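Long-range contacts in aminopentol aminotransferase (Sphingopyxis macrogoltabida, PDB 6HBS), which transfers the amino group of aminopentol, the hydrolysed form of fumonisin B1, to pyruvate, using pyridoxal 5'-phosphate as cofactor: residues 104-109 / 239-244; 235-240 / 257-262; 252-257 / 268-273. One frame throughout, in Å; residues are numbered along the deposited sequence.

Interaction 1 of 3, residues 104-109 / 239-244; sequences GMVRHA and ARDCSW. With MG (magnesium ion), chain D.
M105 meets the backbone of R240 at the end of helix 94-105, where the chain passes into a magnesium-binding type I beta turn, V106 to A109. One water joins the two backbones by donating to M105 O and to R240 O. The methionine chain bends at its third torsion (chi3 74°), which brings CE to 4.2 Å from R240 O, and the side chain also packs on L302 and I305 of helix 292-307. V106, the first residue to leave helical geometry, sets its CA 3.2 Å from D241 OD1. The main tie follows at R107, whose N donates to D241 OD2 over 3.1 Å in a fairly straight bond (164° at the hydrogen), on the syn side of the carboxylate. A second approach, to D241 OD1, is weak. R107 also lays CG against D241 OD2 at 3.4 Å, while its guanidinium leaves to form a salt bridge with E250. At H108 the link is indirect: a water accepts from H108 N and donates to D241 OD1, an oxygen held besides by C242 N at 2.7 Å. A109 completes the turn, A109 N donating to V106 O. The magnesium, remote from the cofactor, takes carbonyl oxygens from V103, V106 and A109 and two waters; the water 2.4 Å from the metal that lies nearest the helix end donates to G104 O.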
ATOM      1  N   GLY A 104     -20.838  -8.329   7.030  1.00 22.01           N
ATOM      2  CA  GLY A 104     -22.279  -8.279   7.076  1.00 22.40           C
ATOM      3  C   GLY A 104     -22.892  -7.779   5.765  1.00 24.09           C
ATOM      4  O   GLY A 104     -23.986  -8.164   5.440  1.00 25.52           O
ATOM      5  N   MET A 105     -22.207  -6.889   5.034  1.00 21.42           N
ATOM      6  CA  MET A 105     -22.770  -6.244   3.842  1.00 22.69           C
ATOM      7  C   MET A 105     -22.612  -7.123   2.594  1.00 23.42           C
ATOM      8  O   MET A 105     -23.347  -6.945   1.659  1.00 24.30           O
ATOM      9  CB  MET A 105     -22.094  -4.893   3.578  1.00 21.48           C
ATOM     10  CG  MET A 105     -22.534  -3.811   4.566  1.00 22.63           C
ATOM     11  SD  MET A 105     -21.491  -2.330   4.538  1.00 21.34           S
ATOM     12  CE  MET A 105     -22.021  -1.572   3.000  1.00 20.77           C
ATOM     13  N   VAL A 106     -21.618  -8.019   2.578  1.00 22.31           N
ATOM     14  CA  VAL A 106     -21.222  -8.797   1.395  1.00 21.96           C
ATOM     15  C   VAL A 106     -21.725 -10.235   1.582  1.00 22.23           C
ATOM     16  O   VAL A 106     -21.196 -11.006   2.395  1.00 21.60           O
ATOM     17  CB  VAL A 106     -19.697  -8.702   1.159  1.00 22.32           C
ATOM     18  CG1 VAL A 106     -19.204  -9.505  -0.048  1.00 21.72           C
ATOM     19  CG2 VAL A 106     -19.267  -7.261   1.033  1.00 21.72           C
ATOM     20  N   ARG A 107     -22.802 -10.590   0.856  1.00 23.21           N
ATOM     21  CA  ARG A 107     -23.504 -11.876   1.037  1.00 26.50           C
ATOM     22  C   ARG A 107     -22.569 -13.088   0.903  1.00 26.10           C
ATOM     23  O   ARG A 107     -22.713 -14.035   1.633  1.00 27.03           O
ATOM     24  CB  ARG A 107     -24.661 -12.048   0.044  1.00 31.28           C
ATOM     25  CG  ARG A 107     -25.946 -11.343   0.458  1.00 43.53           C
ATOM     26  CD  ARG A 107     -27.124 -11.686  -0.452  1.00 53.75           C
ATOM     27  NE  ARG A 107     -27.147 -13.112  -0.791  1.00 62.66           N
ATOM     28  CZ  ARG A 107     -27.747 -14.067  -0.075  1.00 68.70           C
ATOM     29  NH1 ARG A 107     -28.512 -13.752   0.958  1.00 64.79           N
ATOM     30  NH2 ARG A 107     -27.574 -15.340  -0.398  1.00 71.19           N
ATOM     31  N   HIS A 108     -21.619 -13.081  -0.037  1.00 24.16           N
ATOM     32  CA  HIS A 108     -20.761 -14.241  -0.247  1.00 23.70           C
ATOM     33  C   HIS A 108     -19.752 -14.437   0.889  1.00 23.63           C
ATOM     34  O   HIS A 108     -19.157 -15.478   0.986  1.00 24.14           O
ATOM     35  CB  HIS A 108     -20.043 -14.140  -1.605  1.00 23.54           C
ATOM     36  CG  HIS A 108     -18.776 -13.359  -1.594  1.00 21.58           C
ATOM     37  ND1 HIS A 108     -17.572 -13.943  -1.266  1.00 22.98           N
ATOM     38  CD2 HIS A 108     -18.495 -12.096  -1.980  1.00 22.41           C
ATOM     39  CE1 HIS A 108     -16.614 -13.040  -1.373  1.00 22.00           C
ATOM     40  NE2 HIS A 108     -17.147 -11.901  -1.802  1.00 21.26           N
ATOM     41  N   ALA A 109     -19.471 -13.380   1.649  1.00 23.49           N
ATOM     42  CA  ALA A 109     -18.274 -13.345   2.500  1.00 23.67           C
ATOM     43  C   ALA A 109     -18.620 -13.690   3.953  1.00 21.48           C
ATOM     44  O   ALA A 109     -19.656 -13.255   4.451  1.00 23.70           O
ATOM     45  CB  ALA A 109     -17.649 -11.977   2.425  1.00 23.94           C
ATOM     46  N   ALA A 239     -23.658  -1.621  -6.782  1.00 20.54           N
ATOM     47  CA  ALA A 239     -24.569  -2.124  -5.793  1.00 21.66           C
ATOM     48  C   ALA A 239     -23.976  -1.886  -4.398  1.00 22.30           C
ATOM     49  O   ALA A 239     -22.816  -1.446  -4.309  1.00 19.82           O
ATOM     50  CB  ALA A 239     -24.809  -3.602  -6.047  1.00 22.89           C
ATOM     51  N   ARG A 240     -24.757  -2.211  -3.350  1.00 21.45           N
ATOM     52  CA  ARG A 240     -24.330  -2.113  -1.934  1.00 24.01           C
ATOM     53  C   ARG A 240     -23.683  -3.441  -1.487  1.00 24.08           C
ATOM     54  O   ARG A 240     -23.393  -3.683  -0.304  1.00 26.83           O
ATOM     55  CB  ARG A 240     -25.524  -1.716  -1.053  1.00 24.42           C
ATOM     56  CG  ARG A 240     -25.989  -0.280  -1.266  1.00 23.98           C
ATOM     57  CD  ARG A 240     -27.242   0.085  -0.486  1.00 23.19           C
ATOM     58  NE  ARG A 240     -27.542   1.518  -0.528  1.00 22.37           N
ATOM     59  CZ  ARG A 240     -28.216   2.128  -1.510  1.00 22.25           C
ATOM     60  NH1 ARG A 240     -28.680   1.409  -2.518  1.00 20.48           N
ATOM     61  NH2 ARG A 240     -28.350   3.443  -1.520  1.00 19.58           N
ATOM     62  N   ASP A 241     -23.410  -4.298  -2.465  1.00 23.82           N
ATOM     63  CA  ASP A 241     -22.798  -5.593  -2.319  1.00 23.73           C
ATOM     64  C   ASP A 241     -21.901  -5.781  -3.555  1.00 20.41           C
ATOM     65  O   ASP A 241     -21.735  -4.852  -4.365  1.00 19.95           O
ATOM     66  CB  ASP A 241     -23.911  -6.628  -2.093  1.00 25.58           C
ATOM     67  CG  ASP A 241     -23.495  -7.983  -1.540  1.00 25.90           C
ATOM     68  OD1 ASP A 241     -22.312  -8.356  -1.633  1.00 24.96           O
ATOM     69  OD2 ASP A 241     -24.362  -8.658  -0.991  1.00 27.43           O
ATOM     70  N   CYS A 242     -21.287  -6.954  -3.670  1.00 21.70           N
ATOM     71  CA  CYS A 242     -20.474  -7.304  -4.794  1.00 21.87           C
ATOM     72  C   CYS A 242     -21.255  -6.962  -6.072  1.00 21.21           C
ATOM     73  O   CYS A 242     -22.462  -7.197  -6.136  1.00 21.21           O
ATOM     74  CB  CYS A 242     -20.132  -8.781  -4.751  1.00 23.34           C
ATOM     75  SG  CYS A 242     -19.100  -9.347  -6.134  1.00 25.14           S
ATOM     76  N   SER A 243     -20.558  -6.413  -7.066  1.00 19.26           N
ATOM     77  CA  SER A 243     -21.173  -5.893  -8.259  1.00 21.10           C
ATOM     78  C   SER A 243     -21.837  -6.994  -9.108  1.00 23.78           C
ATOM     79  O   SER A 243     -22.496  -6.639 -10.058  1.00 26.96           O
ATOM     80  CB  SER A 243     -20.160  -5.157  -9.070  1.00 21.52           C
ATOM     81  OG  SER A 243     -19.609  -4.065  -8.337  1.00 18.75           O
ATOM     82  N   TRP A 244     -21.590  -8.289  -8.839  1.00 22.71           N
ATOM     83  CA  TRP A 244     -22.304  -9.385  -9.528  1.00 24.37           C
ATOM     84  C   TRP A 244     -23.579  -9.825  -8.803  1.00 25.68           C
ATOM     85  O   TRP A 244     -24.189 -10.819  -9.208  1.00 26.37           O
ATOM     86  CB  TRP A 244     -21.373 -10.576  -9.805  1.00 22.92           C
ATOM     87  CG  TRP A 244     -20.634 -10.398 -11.099  1.00 22.06           C
ATOM     88  CD1 TRP A 244     -20.630  -9.292 -11.908  1.00 21.75           C
ATOM     89  CD2 TRP A 244     -19.828 -11.380 -11.765  1.00 21.15           C
ATOM     90  NE1 TRP A 244     -19.867  -9.518 -13.024  1.00 22.20           N
ATOM     91  CE2 TRP A 244     -19.352 -10.785 -12.959  1.00 21.01           C
ATOM     92  CE3 TRP A 244     -19.461 -12.691 -11.463  1.00 20.34           C
ATOM     93  CZ2 TRP A 244     -18.523 -11.461 -13.848  1.00 20.45           C
ATOM     94  CZ3 TRP A 244     -18.632 -13.351 -12.344  1.00 22.30           C
ATOM     95  CH2 TRP A 244     -18.162 -12.738 -13.506  1.00 20.24           C
TER
HETATM   96 MG    MG D 502     -21.561 -11.849   4.586  1.00 27.36          MG
HETATM   97  O   HOH W   1     -23.726 -10.821   4.388  1.00 26.54           O
HETATM   98  O   HOH W   2     -24.906  -4.834   1.263  1.00 28.76           O
HETATM   99  O   HOH W   3     -21.730 -11.130  -2.216  1.00 21.11           O
HETATM  100  O   HOH W   4     -22.102 -12.738   6.791  1.00 28.61           O

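Interaction 2 of 3, residues 235-240 / 257-262; sequences GFRVAR and GKCFAN. With PLP (pyridoxal-5'-phosphate), chain C.
F236 and F260 meet through a ring and a CB: the first torsion of F236 (chi1 -63°) sets CG anti to its carbonyl carbon, and from there the ring carries CE2 to 3.7 Å from F260 CB. In C259 the first torsion (chi1 78°) puts SG between the backbone N and the carbonyl carbon, 3.5 Å from G235 O. The contact packs the loop after strand 226-230 against the loop bearing the cofactor lysine of this class-III, fold-type I aminotransferase. R237 reaches out extended from CG to NE and brings NH1 to 4.1 Å from C259 SG, an oblique approach. Bonds from NE to L380 O and from NH1 to G63 O probably set the position of the guanidinium on which the cysteine sulfur packs. The F236 ring also lies against W256, while F260 meets F102 edge-to-face. Two consecutive turns shape the lysine loop. C259 N donates to G257 O at 2.7 Å in a classic gamma turn centred on K258, and N262 N returns to C259 O in a type I turn. The K258 chain leaves this packing for the pyridoxal phosphate, near S287 of the second subunit, a residue whose N is hydrogen-bonded to the cofactor. The lysine chain bends at its last torsion (chi4 85°), and NZ is joined covalently to PLP C4A at 1.6 Å, the linkage of the internal aldimine.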
ATOM      1  N   GLY A 235     -16.746  -1.389  -7.101  1.00 16.45           N
ATOM      2  CA  GLY A 235     -17.384  -1.663  -5.849  1.00 16.58           C
ATOM      3  C   GLY A 235     -18.084  -0.409  -5.306  1.00 17.27           C
ATOM      4  O   GLY A 235     -17.531   0.687  -5.338  1.00 17.99           O
ATOM      5  N   PHE A 236     -19.353  -0.592  -4.937  1.00 18.11           N
ATOM      6  CA  PHE A 236     -20.246   0.379  -4.328  1.00 17.71           C
ATOM      7  C   PHE A 236     -20.736   1.449  -5.306  1.00 18.62           C
ATOM      8  O   PHE A 236     -21.496   2.332  -4.885  1.00 18.71           O
ATOM      9  CB  PHE A 236     -19.625   1.035  -3.093  1.00 17.39           C
ATOM     10  CG  PHE A 236     -19.375   0.022  -2.020  1.00 17.56           C
ATOM     11  CD1 PHE A 236     -20.412  -0.749  -1.548  1.00 17.91           C
ATOM     12  CD2 PHE A 236     -18.114  -0.141  -1.466  1.00 17.57           C
ATOM     13  CE1 PHE A 236     -20.194  -1.672  -0.546  1.00 20.00           C
ATOM     14  CE2 PHE A 236     -17.913  -1.057  -0.448  1.00 17.83           C
ATOM     15  CZ  PHE A 236     -18.942  -1.816   0.004  1.00 19.16           C
ATOM     16  N   ARG A 237     -20.385   1.356  -6.587  1.00 17.32           N
ATOM     17  CA  ARG A 237     -21.053   2.183  -7.593  1.00 18.76           C
ATOM     18  C   ARG A 237     -22.002   1.319  -8.465  1.00 19.02           C
ATOM     19  O   ARG A 237     -22.776   1.853  -9.252  1.00 19.10           O
ATOM     20  CB  ARG A 237     -20.034   2.973  -8.419  1.00 17.51           C
ATOM     21  CG  ARG A 237     -19.541   4.260  -7.777  1.00 17.46           C
ATOM     22  CD  ARG A 237     -18.687   5.028  -8.761  1.00 18.03           C
ATOM     23  NE  ARG A 237     -18.153   6.243  -8.204  1.00 17.55           N
ATOM     24  CZ  ARG A 237     -17.003   6.322  -7.532  1.00 19.30           C
ATOM     25  NH1 ARG A 237     -16.338   5.205  -7.256  1.00 16.04           N
ATOM     26  NH2 ARG A 237     -16.533   7.507  -7.148  1.00 15.87           N
ATOM     27  N   VAL A 238     -21.968  -0.004  -8.310  1.00 20.12           N
ATOM     28  CA  VAL A 238     -22.904  -0.904  -8.999  1.00 20.52           C
ATOM     29  C   VAL A 238     -24.018  -1.315  -8.024  1.00 20.77           C
ATOM     30  O   VAL A 238     -25.183  -1.355  -8.386  1.00 22.50           O
ATOM     31  CB  VAL A 238     -22.175  -2.119  -9.612  1.00 20.73           C
ATOM     32  CG1 VAL A 238     -23.152  -3.158 -10.150  1.00 22.14           C
ATOM     33  CG2 VAL A 238     -21.207  -1.690 -10.695  1.00 19.88           C
ATOM     34  N   ALA A 239     -23.658  -1.621  -6.782  1.00 20.54           N
ATOM     35  CA  ALA A 239     -24.569  -2.124  -5.793  1.00 21.66           C
ATOM     36  C   ALA A 239     -23.976  -1.886  -4.398  1.00 22.30           C
ATOM     37  O   ALA A 239     -22.816  -1.446  -4.309  1.00 19.82           O
ATOM     38  CB  ALA A 239     -24.809  -3.602  -6.047  1.00 22.89           C
ATOM     39  N   ARG A 240     -24.757  -2.211  -3.350  1.00 21.45           N
ATOM     40  CA  ARG A 240     -24.330  -2.113  -1.934  1.00 24.01           C
ATOM     41  C   ARG A 240     -23.683  -3.441  -1.487  1.00 24.08           C
ATOM     42  O   ARG A 240     -23.393  -3.683  -0.304  1.00 26.83           O
ATOM     43  CB  ARG A 240     -25.524  -1.716  -1.053  1.00 24.42           C
ATOM     44  CG  ARG A 240     -25.989  -0.280  -1.266  1.00 23.98           C
ATOM     45  CD  ARG A 240     -27.242   0.085  -0.486  1.00 23.19           C
ATOM     46  NE  ARG A 240     -27.542   1.518  -0.528  1.00 22.37           N
ATOM     47  CZ  ARG A 240     -28.216   2.128  -1.510  1.00 22.25           C
ATOM     48  NH1 ARG A 240     -28.680   1.409  -2.518  1.00 20.48           N
ATOM     49  NH2 ARG A 240     -28.350   3.443  -1.520  1.00 19.58           N
ATOM     50  N   GLY A 257     -11.434  -1.797  -2.831  1.00 17.25           N
ATOM     51  CA  GLY A 257     -10.512  -0.704  -2.550  1.00 16.90           C
ATOM     52  C   GLY A 257     -11.091   0.589  -3.070  1.00 17.56           C
ATOM     53  O   GLY A 257     -12.339   0.715  -3.183  1.00 19.02           O
ATOM     54  N   LYS A 258     -10.202   1.544  -3.316  1.00 16.47           N
ATOM     55  CA  LYS A 258     -10.476   2.908  -3.828  1.00 18.72           C
ATOM     56  C   LYS A 258     -11.396   3.708  -2.891  1.00 17.22           C
ATOM     57  O   LYS A 258     -10.946   4.680  -2.314  1.00 17.93           O
ATOM     58  CB  LYS A 258     -10.965   2.876  -5.288  1.00 18.46           C
ATOM     59  CG  LYS A 258      -9.829   2.568  -6.269  1.00 20.69           C
ATOM     60  CD  LYS A 258     -10.127   2.586  -7.769  1.00 21.82           C
ATOM     61  CE  LYS A 258      -8.863   2.573  -8.633  1.00 23.25           C
ATOM     62  NZ  LYS A 258      -8.299   1.211  -8.915  1.00 29.82           N
ATOM     63  N   CYS A 259     -12.683   3.373  -2.837  1.00 16.77           N
ATOM     64  CA  CYS A 259     -13.674   4.334  -2.390  1.00 17.45           C
ATOM     65  C   CYS A 259     -14.393   3.913  -1.114  1.00 16.81           C
ATOM     66  O   CYS A 259     -15.179   4.706  -0.624  1.00 17.99           O
ATOM     67  CB  CYS A 259     -14.706   4.606  -3.480  1.00 17.85           C
ATOM     68  SG  CYS A 259     -15.946   3.304  -3.651  1.00 20.12           S
ATOM     69  N   PHE A 260     -14.085   2.763  -0.506  1.00 15.56           N
ATOM     70  CA  PHE A 260     -14.906   2.352   0.676  1.00 17.64           C
ATOM     71  C   PHE A 260     -14.516   3.079   1.978  1.00 16.46           C
ATOM     72  O   PHE A 260     -15.162   2.885   3.006  1.00 16.40           O
ATOM     73  CB  PHE A 260     -15.009   0.840   0.837  1.00 17.17           C
ATOM     74  CG  PHE A 260     -13.796   0.083   1.295  1.00 17.84           C
ATOM     75  CD1 PHE A 260     -13.419   0.071   2.630  1.00 16.54           C
ATOM     76  CD2 PHE A 260     -13.069  -0.680   0.399  1.00 16.72           C
ATOM     77  CE1 PHE A 260     -12.306  -0.647   3.036  1.00 17.17           C
ATOM     78  CE2 PHE A 260     -11.965  -1.408   0.814  1.00 16.65           C
ATOM     79  CZ  PHE A 260     -11.594  -1.411   2.136  1.00 16.37           C
ATOM     80  N   ALA A 261     -13.500   3.938   1.935  1.00 17.15           N
ATOM     81  CA  ALA A 261     -13.242   4.942   3.010  1.00 17.85           C
ATOM     82  C   ALA A 261     -13.176   6.354   2.410  1.00 16.85           C
ATOM     83  O   ALA A 261     -12.574   7.245   2.989  1.00 17.22           O
ATOM     84  CB  ALA A 261     -11.965   4.562   3.748  1.00 18.16           C
ATOM     85  N   ASN A 262     -13.864   6.558   1.272  1.00 16.63           N
ATOM     86  CA  ASN A 262     -14.075   7.836   0.633  1.00 16.61           C
ATOM     87  C   ASN A 262     -12.762   8.618   0.435  1.00 17.95           C
ATOM     88  O   ASN A 262     -12.753   9.841   0.482  1.00 17.35           O
ATOM     89  CB  ASN A 262     -15.087   8.715   1.390  1.00 17.89           C
ATOM     90  CG  ASN A 262     -15.618   9.824   0.512  1.00 18.91           C
ATOM     91  OD1 ASN A 262     -15.937   9.557  -0.648  1.00 18.18           O
ATOM     92  ND2 ASN A 262     -15.705  11.053   1.035  1.00 19.56           N
TER
HETATM   93  N1  PLP C 501      -8.070  -3.777  -9.689  1.00 22.84           N
HETATM   94  C2  PLP C 501      -8.826  -2.908 -10.397  1.00 22.56           C
HETATM   95  C2A PLP C 501     -10.043  -3.365 -11.164  1.00 22.58           C
HETATM   96  C3  PLP C 501      -8.497  -1.486 -10.358  1.00 23.46           C
HETATM   97  O3  PLP C 501      -9.238  -0.588 -11.042  1.00 27.16           O
HETATM   98  C4  PLP C 501      -7.340  -1.035  -9.552  1.00 24.14           C
HETATM   99  C4A PLP C 501      -7.046   0.422  -9.521  1.00 27.75           C
HETATM  100  C5  PLP C 501      -6.551  -2.105  -8.871  1.00 22.24           C
HETATM  101  C6  PLP C 501      -6.988  -3.421  -8.964  1.00 21.74           C
HETATM  102  C5A PLP C 501      -5.318  -1.801  -8.022  1.00 22.22           C
HETATM  103  O4P PLP C 501      -5.624  -0.874  -6.949  1.00 21.35           O
HETATM  104  P   PLP C 501      -4.387   0.057  -6.504  1.00 20.19           P
HETATM  105  O1P PLP C 501      -4.091   0.992  -7.588  1.00 21.89           O
HETATM  106  O2P PLP C 501      -3.244  -0.898  -6.309  1.00 18.60           O
HETATM  107  O3P PLP C 501      -4.957   0.701  -5.259  1.00 18.00           O

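Interaction 3 of 3, residues 252-257 / 268-273; sequences DLSCWG and ALLGSN
S254 and L270 exchange backbone bonds in both directions, L270 N to S254 O being the straighter at 2.9 Å and 174°. W256 and A268 form the next hydrogen-bonded pair; A268 N comes to W256 O from above the carbonyl plane. S272 N donates to D252 O at 3.0 Å, and a water bridges D252 OD1 and S272 OG, while the carboxylate also makes salt bridges with R217 and K274. Between these pairs L253 CA makes a CA-H...O contact with L270 O. W256 NE1 donates to S254 OG at 2.9 Å, an oxygen that H108 NE2 also meets. The indole and the L270 side chain cross at about a right angle, with W256 CD1 3.9 Å from L270 CD2, and the indole meets F102 edge-to-face. An alanine at W256 would probably leave S254 OG without its indole donor and open a gap beside L270 and F102. On the face carrying L253 and C255, which packs on helix 118-133, L269 CD1 touches L253 CB and lies 4.0 Å from C255 SG. The result is an antiparallel hairpin whose second strand, 267-271, runs against both its neighbours in the seven-stranded sheet characteristic of fold-type I aminotransferases.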
ATOM      1  N   ASP A 252     -16.241 -16.589  -4.648  1.00 19.32           N
ATOM      2  CA  ASP A 252     -15.601 -17.098  -3.450  1.00 22.10           C
ATOM      3  C   ASP A 252     -14.809 -15.986  -2.748  1.00 21.53           C
ATOM      4  O   ASP A 252     -14.814 -15.937  -1.531  1.00 22.67           O
ATOM      5  CB  ASP A 252     -14.686 -18.257  -3.792  1.00 23.88           C
ATOM      6  CG  ASP A 252     -15.468 -19.358  -4.496  1.00 26.14           C
ATOM      7  OD1 ASP A 252     -16.509 -19.710  -3.964  1.00 29.69           O
ATOM      8  OD2 ASP A 252     -15.085 -19.753  -5.597  1.00 23.58           O
ATOM      9  N   LEU A 253     -14.095 -15.163  -3.520  1.00 19.43           N
ATOM     10  CA  LEU A 253     -13.338 -14.012  -3.001  1.00 19.89           C
ATOM     11  C   LEU A 253     -13.785 -12.782  -3.780  1.00 20.55           C
ATOM     12  O   LEU A 253     -14.064 -12.857  -4.959  1.00 19.36           O
ATOM     13  CB  LEU A 253     -11.829 -14.190  -3.212  1.00 19.36           C
ATOM     14  CG  LEU A 253     -11.151 -15.439  -2.645  1.00 20.40           C
ATOM     15  CD1 LEU A 253      -9.685 -15.456  -3.003  1.00 20.09           C
ATOM     16  CD2 LEU A 253     -11.311 -15.547  -1.135  1.00 21.50           C
ATOM     17  N   SER A 254     -13.780 -11.635  -3.124  1.00 19.15           N
ATOM     18  CA  SER A 254     -13.924 -10.368  -3.816  1.00 20.09           C
ATOM     19  C   SER A 254     -12.888  -9.397  -3.244  1.00 19.58           C
ATOM     20  O   SER A 254     -12.619  -9.402  -2.034  1.00 18.02           O
ATOM     21  CB  SER A 254     -15.337  -9.830  -3.701  1.00 20.43           C
ATOM     22  OG  SER A 254     -15.759  -9.767  -2.346  1.00 20.60           O
ATOM     23  N   CYS A 255     -12.344  -8.572  -4.130  1.00 17.38           N
ATOM     24  CA  CYS A 255     -11.342  -7.592  -3.842  1.00 17.21           C
ATOM     25  C   CYS A 255     -11.981  -6.204  -3.915  1.00 18.05           C
ATOM     26  O   CYS A 255     -12.745  -5.885  -4.869  1.00 18.15           O
ATOM     27  CB  CYS A 255     -10.206  -7.661  -4.853  1.00 17.59           C
ATOM     28  SG  CYS A 255      -9.384  -9.275  -4.945  1.00 19.36           S
ATOM     29  N   TRP A 256     -11.657  -5.377  -2.922  1.00 15.54           N
ATOM     30  CA  TRP A 256     -12.264  -4.066  -2.736  1.00 16.15           C
ATOM     31  C   TRP A 256     -11.168  -3.045  -2.441  1.00 16.06           C
ATOM     32  O   TRP A 256     -10.104  -3.385  -1.902  1.00 14.79           O
ATOM     33  CB  TRP A 256     -13.260  -4.087  -1.590  1.00 15.87           C
ATOM     34  CG  TRP A 256     -14.383  -5.045  -1.773  1.00 17.38           C
ATOM     35  CD1 TRP A 256     -14.361  -6.387  -1.552  1.00 19.02           C
ATOM     36  CD2 TRP A 256     -15.723  -4.718  -2.135  1.00 17.20           C
ATOM     37  NE1 TRP A 256     -15.592  -6.928  -1.803  1.00 19.30           N
ATOM     38  CE2 TRP A 256     -16.449  -5.932  -2.151  1.00 17.76           C
ATOM     39  CE3 TRP A 256     -16.384  -3.531  -2.473  1.00 17.85           C
ATOM     40  CZ2 TRP A 256     -17.801  -5.978  -2.465  1.00 17.54           C
ATOM     41  CZ3 TRP A 256     -17.720  -3.586  -2.794  1.00 18.33           C
ATOM     42  CH2 TRP A 256     -18.409  -4.794  -2.813  1.00 16.78           C
ATOM     43  N   GLY A 257     -11.434  -1.797  -2.831  1.00 17.25           N
ATOM     44  CA  GLY A 257     -10.512  -0.704  -2.550  1.00 16.90           C
ATOM     45  C   GLY A 257     -11.091   0.589  -3.070  1.00 17.56           C
ATOM     46  O   GLY A 257     -12.339   0.715  -3.183  1.00 19.02           O
ATOM     47  N   ALA A 268      -9.325  -4.255   0.710  1.00 15.70           N
ATOM     48  CA  ALA A 268      -9.814  -5.411   1.418  1.00 16.27           C
ATOM     49  C   ALA A 268      -9.914  -6.614   0.492  1.00 15.94           C
ATOM     50  O   ALA A 268     -10.268  -6.470  -0.685  1.00 14.98           O
ATOM     51  CB  ALA A 268     -11.174  -5.157   2.014  1.00 16.44           C
ATOM     52  N   LEU A 269      -9.688  -7.780   1.095  1.00 16.46           N
ATOM     53  CA  LEU A 269     -10.080  -9.086   0.559  1.00 17.34           C
ATOM     54  C   LEU A 269     -11.229  -9.665   1.395  1.00 17.69           C
ATOM     55  O   LEU A 269     -11.073  -9.884   2.594  1.00 19.31           O
ATOM     56  CB  LEU A 269      -8.864 -10.009   0.562  1.00 17.40           C
ATOM     57  CG  LEU A 269      -9.123 -11.393  -0.057  1.00 18.17           C
ATOM     58  CD1 LEU A 269      -9.570 -11.236  -1.494  1.00 18.70           C
ATOM     59  CD2 LEU A 269      -7.880 -12.271   0.004  1.00 18.88           C
ATOM     60  N   LEU A 270     -12.374  -9.927   0.762  1.00 17.91           N
ATOM     61  CA  LEU A 270     -13.570 -10.553   1.391  1.00 19.31           C
ATOM     62  C   LEU A 270     -13.668 -11.997   0.899  1.00 20.88           C
ATOM     63  O   LEU A 270     -13.451 -12.244  -0.283  1.00 19.83           O
ATOM     64  CB  LEU A 270     -14.823  -9.761   1.024  1.00 20.42           C
ATOM     65  CG  LEU A 270     -15.158  -8.521   1.869  1.00 21.66           C
ATOM     66  CD1 LEU A 270     -15.783  -8.894   3.200  1.00 24.36           C
ATOM     67  CD2 LEU A 270     -13.924  -7.674   2.099  1.00 20.99           C
ATOM     68  N   GLY A 271     -13.922 -12.945   1.806  1.00 20.21           N
ATOM     69  CA  GLY A 271     -13.818 -14.341   1.414  1.00 20.71           C
ATOM     70  C   GLY A 271     -14.834 -15.196   2.126  1.00 20.58           C
ATOM     71  O   GLY A 271     -15.250 -14.842   3.219  1.00 18.58           O
ATOM     72  N   SER A 272     -15.263 -16.275   1.464  1.00 20.36           N
ATOM     73  CA  SER A 272     -16.164 -17.232   2.054  1.00 22.01           C
ATOM     74  C   SER A 272     -15.370 -18.196   2.946  1.00 21.58           C
ATOM     75  O   SER A 272     -14.147 -18.324   2.838  1.00 22.75           O
ATOM     76  CB  SER A 272     -16.948 -17.965   0.989  1.00 23.14           C
ATOM     77  OG  SER A 272     -16.126 -18.924   0.380  1.00 27.06           O
ATOM     78  N   ASN A 273     -16.086 -18.877   3.837  1.00 23.80           N
ATOM     79  CA  ASN A 273     -15.514 -19.861   4.759  1.00 25.45           C
ATOM     80  C   ASN A 273     -14.726 -20.941   4.014  1.00 27.30           C
ATOM     81  O   ASN A 273     -13.775 -21.456   4.532  1.00 31.56           O
ATOM     82  CB  ASN A 273     -16.600 -20.433   5.671  1.00 25.41           C
ATOM     83  CG  ASN A 273     -16.866 -19.514   6.843  1.00 25.45           C
ATOM     84  OD1 ASN A 273     -15.956 -18.814   7.289  1.00 27.32           O
ATOM     85  ND2 ASN A 273     -18.099 -19.469   7.320  1.00 24.98           N
TER
HETATM   86  O   HOH W   5     -17.488 -19.656  -1.664  1.00 31.34           O

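In the fold
The three contacts illustrate how chemistry follows place in the fold. Interaction 3, buried, is built on regular backbone pairing within the central sheet. Interaction 2, also buried, joins two irregular loops by apolar and sulfur packing beside the cofactor lysine. Interaction 1 lies at the surface, where a carboxylate and waters do the joining and a metal binds carbonyl oxygens of the turn. Interactions 1 and 2 both hold the loop between strands 226-230 and 253-256, sharing A239 and R240, and M105 CE touches F236 CE1 between them. H108 ties interaction 1 to interaction 3, and aromatic packing joins interaction 2 to interaction 3, which share G257.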